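PDB 5IE9: nucleotide pyrophosphohydrolase from Bacillus cereus, which probably hydrolyses nucleoside triphosphates to the monophosphate and pyrophosphate, as a manganese-binding member of the all-alpha MazG family. Local coordinates for residues 11-16 / 74-79; 38-43 / 67-72. All coordinates share one frame; numbering follows the deposited sequence.

Interaction 1: residues 11-16 / 74-79; sequences KEVDAY and MICMAN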
# COMPACT_ATOMS: atom_id res chain seq x y z
N LYS C 11 19.13 14.66 9.06
CA LYS C 11 19.44 16.09 9.27
C LYS C 11 19.22 16.94 8.01
O LYS C 11 18.71 18.06 8.09
CB LYS C 11 20.89 16.27 9.77
CG LYS C 11 21.09 16.06 11.27
CD LYS C 11 22.57 16.09 11.65
N GLU C 12 19.60 16.39 6.86
CA GLU C 12 19.47 17.03 5.55
C GLU C 12 18.01 17.27 5.17
O GLU C 12 17.67 18.32 4.62
CB GLU C 12 20.17 16.18 4.49
CG GLU C 12 20.45 16.87 3.17
CD GLU C 12 21.29 16.03 2.22
OE1 GLU C 12 21.89 15.03 2.65
OE2 GLU C 12 21.35 16.39 1.02
N VAL C 13 17.15 16.28 5.48
CA VAL C 13 15.71 16.37 5.20
C VAL C 13 15.06 17.32 6.20
O VAL C 13 14.18 18.12 5.83
CB VAL C 13 15.04 14.99 5.18
CG1 VAL C 13 13.52 15.09 5.16
CG2 VAL C 13 15.51 14.20 3.96
N ASP C 14 15.50 17.24 7.46
CA ASP C 14 15.04 18.14 8.51
C ASP C 14 15.33 19.61 8.21
O ASP C 14 14.51 20.48 8.49
CB ASP C 14 15.65 17.75 9.85
CG ASP C 14 14.87 18.30 11.03
OD1 ASP C 14 13.64 18.09 11.09
OD2 ASP C 14 15.50 18.93 11.90
N ALA C 15 16.50 19.86 7.61
CA ALA C 15 16.91 21.21 7.20
C ALA C 15 16.04 21.76 6.07
O ALA C 15 15.71 22.95 6.05
CB ALA C 15 18.38 21.22 6.80
N TYR C 16 15.65 20.88 5.14
CA TYR C 16 14.81 21.22 4.00
C TYR C 16 13.38 21.55 4.43
O TYR C 16 12.79 22.52 3.95
CB TYR C 16 14.85 20.11 2.95
CG TYR C 16 13.80 20.24 1.85
CD1 TYR C 16 13.97 21.15 0.81
CD2 TYR C 16 12.64 19.46 1.87
CE1 TYR C 16 13.02 21.29 -0.19
CE2 TYR C 16 11.68 19.58 0.87
CZ TYR C 16 11.88 20.50 -0.15
OH TYR C 16 10.94 20.64 -1.15
N MET C 74 9.66 8.38 4.32
CA MET C 74 10.06 7.63 5.50
C MET C 74 10.88 8.47 6.47
O MET C 74 10.60 8.47 7.67
CB MET C 74 10.84 6.39 5.11
CG MET C 74 9.96 5.18 4.94
SD MET C 74 10.89 3.79 4.26
CE MET C 74 9.51 2.94 3.50
N ILE C 75 11.88 9.19 5.93
CA ILE C 75 12.73 10.07 6.73
C ILE C 75 11.87 11.16 7.36
O ILE C 75 11.99 11.42 8.56
CB ILE C 75 13.93 10.63 5.92
CG1 ILE C 75 14.95 9.51 5.65
CG2 ILE C 75 14.61 11.75 6.69
CD1 ILE C 75 15.98 9.81 4.58
N CYS C 76 10.98 11.75 6.57
CA CYS C 76 9.99 12.71 7.06
C CYS C 76 9.18 12.15 8.23
O CYS C 76 9.10 12.79 9.28
CB CYS C 76 9.06 13.16 5.94
SG CYS C 76 9.86 14.26 4.76
N MET C 77 8.61 10.96 8.04
CA MET C 77 7.86 10.24 9.07
C MET C 77 8.71 10.11 10.34
O MET C 77 8.27 10.49 11.43
CB MET C 77 7.43 8.88 8.52
CG MET C 77 6.77 7.92 9.51
SD MET C 77 5.03 8.28 9.78
CE MET C 77 4.26 7.41 8.42
N ALA C 78 9.94 9.62 10.18
CA ALA C 78 10.85 9.36 11.29
C ALA C 78 11.25 10.64 12.03
O ALA C 78 11.30 10.66 13.26
CB ALA C 78 12.07 8.61 10.81
N ASN C 79 11.51 11.71 11.27
CA ASN C 79 11.87 13.00 11.84
C ASN C 79 10.72 13.62 12.61
O ASN C 79 10.89 14.07 13.74
CB ASN C 79 12.32 13.96 10.74
CG ASN C 79 13.66 13.60 10.12
OD1 ASN C 79 14.10 14.28 9.19
ND2 ASN C 79 14.31 12.55 10.61

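Interaction 2: residues 38-43 / 67-72; sequences MGELAR and LGDVLF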
# COMPACT_ATOMS: atom_id res chain seq x y z
N MET C 38 4.54 4.45 -2.39
CA MET C 38 4.66 3.01 -2.55
C MET C 38 3.97 2.54 -3.83
O MET C 38 4.44 1.60 -4.49
CB MET C 38 4.07 2.29 -1.34
CG MET C 38 4.73 0.96 -1.00
SD MET C 38 6.27 1.21 -0.10
CE MET C 38 7.50 1.09 -1.38
N GLY C 39 2.88 3.22 -4.18
CA GLY C 39 2.13 2.95 -5.40
C GLY C 39 2.95 3.26 -6.63
O GLY C 39 2.92 2.51 -7.61
N GLU C 40 3.69 4.37 -6.57
CA GLU C 40 4.57 4.78 -7.66
C GLU C 40 5.75 3.83 -7.83
O GLU C 40 6.16 3.54 -8.95
CB GLU C 40 5.01 6.22 -7.51
CG GLU C 40 4.00 7.23 -8.05
CD GLU C 40 4.51 8.66 -8.02
OE1 GLU C 40 5.11 9.07 -7.00
OE2 GLU C 40 4.32 9.39 -9.02
N LEU C 41 6.27 3.33 -6.71
CA LEU C 41 7.27 2.26 -6.75
C LEU C 41 6.68 1.00 -7.36
O LEU C 41 7.30 0.41 -8.26
CB LEU C 41 7.88 1.98 -5.37
CG LEU C 41 8.97 0.90 -5.28
CD1 LEU C 41 10.15 1.16 -6.21
CD2 LEU C 41 9.46 0.76 -3.86
N ALA C 42 5.49 0.60 -6.90
CA ALA C 42 4.78 -0.59 -7.42
C ALA C 42 4.60 -0.54 -8.93
O ALA C 42 4.92 -1.51 -9.63
CB ALA C 42 3.44 -0.78 -6.73
N ARG C 43 4.10 0.61 -9.42
CA ARG C 43 3.97 0.90 -10.85
C ARG C 43 5.27 0.60 -11.58
O ARG C 43 5.26 -0.06 -12.62
CB ARG C 43 3.59 2.37 -11.07
CG ARG C 43 3.20 2.70 -12.51
CD ARG C 43 4.03 3.83 -13.10
NE ARG C 43 3.64 5.17 -12.65
CZ ARG C 43 4.33 5.93 -11.79
NH1 ARG C 43 5.46 5.50 -11.25
NH2 ARG C 43 3.86 7.13 -11.46
N LEU C 67 12.44 4.61 -5.31
CA LEU C 67 12.92 4.22 -3.98
C LEU C 67 13.29 5.44 -3.13
O LEU C 67 12.86 5.54 -1.98
CB LEU C 67 14.11 3.25 -4.08
CG LEU C 67 13.80 1.78 -4.37
CD1 LEU C 67 15.04 1.09 -4.92
CD2 LEU C 67 13.31 1.06 -3.13
N GLY C 68 14.06 6.36 -3.71
CA GLY C 68 14.42 7.63 -3.06
C GLY C 68 13.20 8.42 -2.60
O GLY C 68 13.20 8.97 -1.49
N ASP C 69 12.17 8.45 -3.45
CA ASP C 69 10.88 9.07 -3.13
C ASP C 69 10.23 8.46 -1.89
O ASP C 69 9.76 9.19 -1.01
CB ASP C 69 9.92 8.96 -4.32
CG ASP C 69 10.02 10.12 -5.31
OD1 ASP C 69 10.68 11.16 -5.02
OD2 ASP C 69 9.41 9.99 -6.39
N VAL C 70 10.23 7.13 -1.82
CA VAL C 70 9.71 6.40 -0.66
C VAL C 70 10.57 6.69 0.56
O VAL C 70 10.05 7.02 1.63
CB VAL C 70 9.58 4.88 -0.92
CG1 VAL C 70 9.04 4.18 0.30
CG2 VAL C 70 8.65 4.61 -2.09
N LEU C 71 11.89 6.62 0.39
CA LEU C 71 12.86 6.86 1.45
C LEU C 71 12.72 8.26 2.05
O LEU C 71 12.89 8.44 3.26
CB LEU C 71 14.28 6.66 0.93
CG LEU C 71 15.47 6.12 1.76
CD1 LEU C 71 16.68 6.97 1.43
CD2 LEU C 71 15.28 6.06 3.27
N PHE C 72 12.42 9.25 1.21
CA PHE C 72 12.25 10.63 1.67
C PHE C 72 11.09 10.76 2.65
O PHE C 72 11.25 11.35 3.72
CB PHE C 72 12.08 11.60 0.48
CG PHE C 72 11.80 13.02 0.89
CD1 PHE C 72 12.83 13.87 1.29
CD2 PHE C 72 10.49 13.53 0.86
CE1 PHE C 72 12.57 15.19 1.65
CE2 PHE C 72 10.23 14.85 1.23
CZ PHE C 72 11.27 15.68 1.63

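Interaction 1: residues 11-16 / 74-79
Val-13 lays its whole branched end over the CG2 methyl of Ile-75, where helices 6-17 and 62-80 of this all-alpha MazG fold pack together. Segments 11-16 and 74-79 cross at 82°, with axes 9.6 Å apart, and on the side of helix 6-17 Val-13 carries most of the contact. Val-13 CB lies 3.6 Å from Ile-75 CG2, and both methyls of the valine, CG1 and CG2, are 3.8 Å from that same carbon; the two side chains meet at a slant. Ile-75 CG2 stands anti to its own backbone N, which presents this methyl to the valine.

Next to it, the side chain of Asn-79 lies beside Asp-14 at the more open edge of the contact, and no hydrogen bond joins the two segments. The Asp-14 carboxylate instead uses OD1 to hydrogen-bond the hydroxyl of Tyr-24, whose side chain also touches Cys-76 and Asn-79. His-89 of the second subunit packs on both Val-13 and Ile-75, drawing the pair into the subunit interface. With Val-13 CG1 anti to the backbone N (chi1 169°), that methyl reaches the thiol of Cys-76, CG1 to SG 3.8 Å.

Interaction 2: residues 38-43 / 67-72
Met-38 brings its CE methyl up to the fork of Val-70, 3.8 Å from both CG1 and CG2 of that valine, with the two side chains crossing at about a right angle. The methionine chain is bent at chi2 (80°) and chi3 (-98°), which swings its end back toward the other helix. About one turn further along, Leu-41 meets Leu-67 through their CD2 methyls, 3.9 Å apart, while Leu-41 CB faces Val-70 CG2 at 4.3 Å. These apolar pairs make the buried seam between helices 27-49 and 62-80; the segments 38-43 and 67-72 run almost antiparallel (164°), with axes 9.0 Å apart.

The polar flank is of another kind: Glu-40 OE1 and Asp-69 OD2 stand 4.4 Å apart, with Glu-37 close to both. The side chain of Glu-40 is about 3 Å from a bound manganese ion, whose site includes Glu-37 and Glu-66. Arg-43, one turn on, forms a salt bridge through NH2 to Glu-40 OE2 at 3.4 Å, its hydrogen bond a weak one. Outside this chain, Met-74 of the second subunit packs on Leu-67 and Val-70. Glu-37, Glu-40, Glu-66 and Asp-69 have the spacing of the ExxE and ExxD metal-binding motifs of all-alpha nucleoside triphosphate pyrophosphohydrolases.

In the fold
From the N terminus, helix 6-17 comes first and waits for its partner: interaction 1 closes only when the chain reaches the C-terminal part of helix 62-80, after 57 intervening residues. Within that long excursion lies interaction 2, a shorter closure in which helix 27-49 pairs with the earlier part of helix 62-80 across 23 residues that include the unmodelled 52-59. Helix 62-80 is therefore the shared element. The contact centres are 16 Å apart, yet their segments meet directly, with Val-13 CG1 3.6 Å from Phe-72 CE1. Both also border the second subunit, whose Phe-96 ring meets those of Tyr-16 and Phe-72.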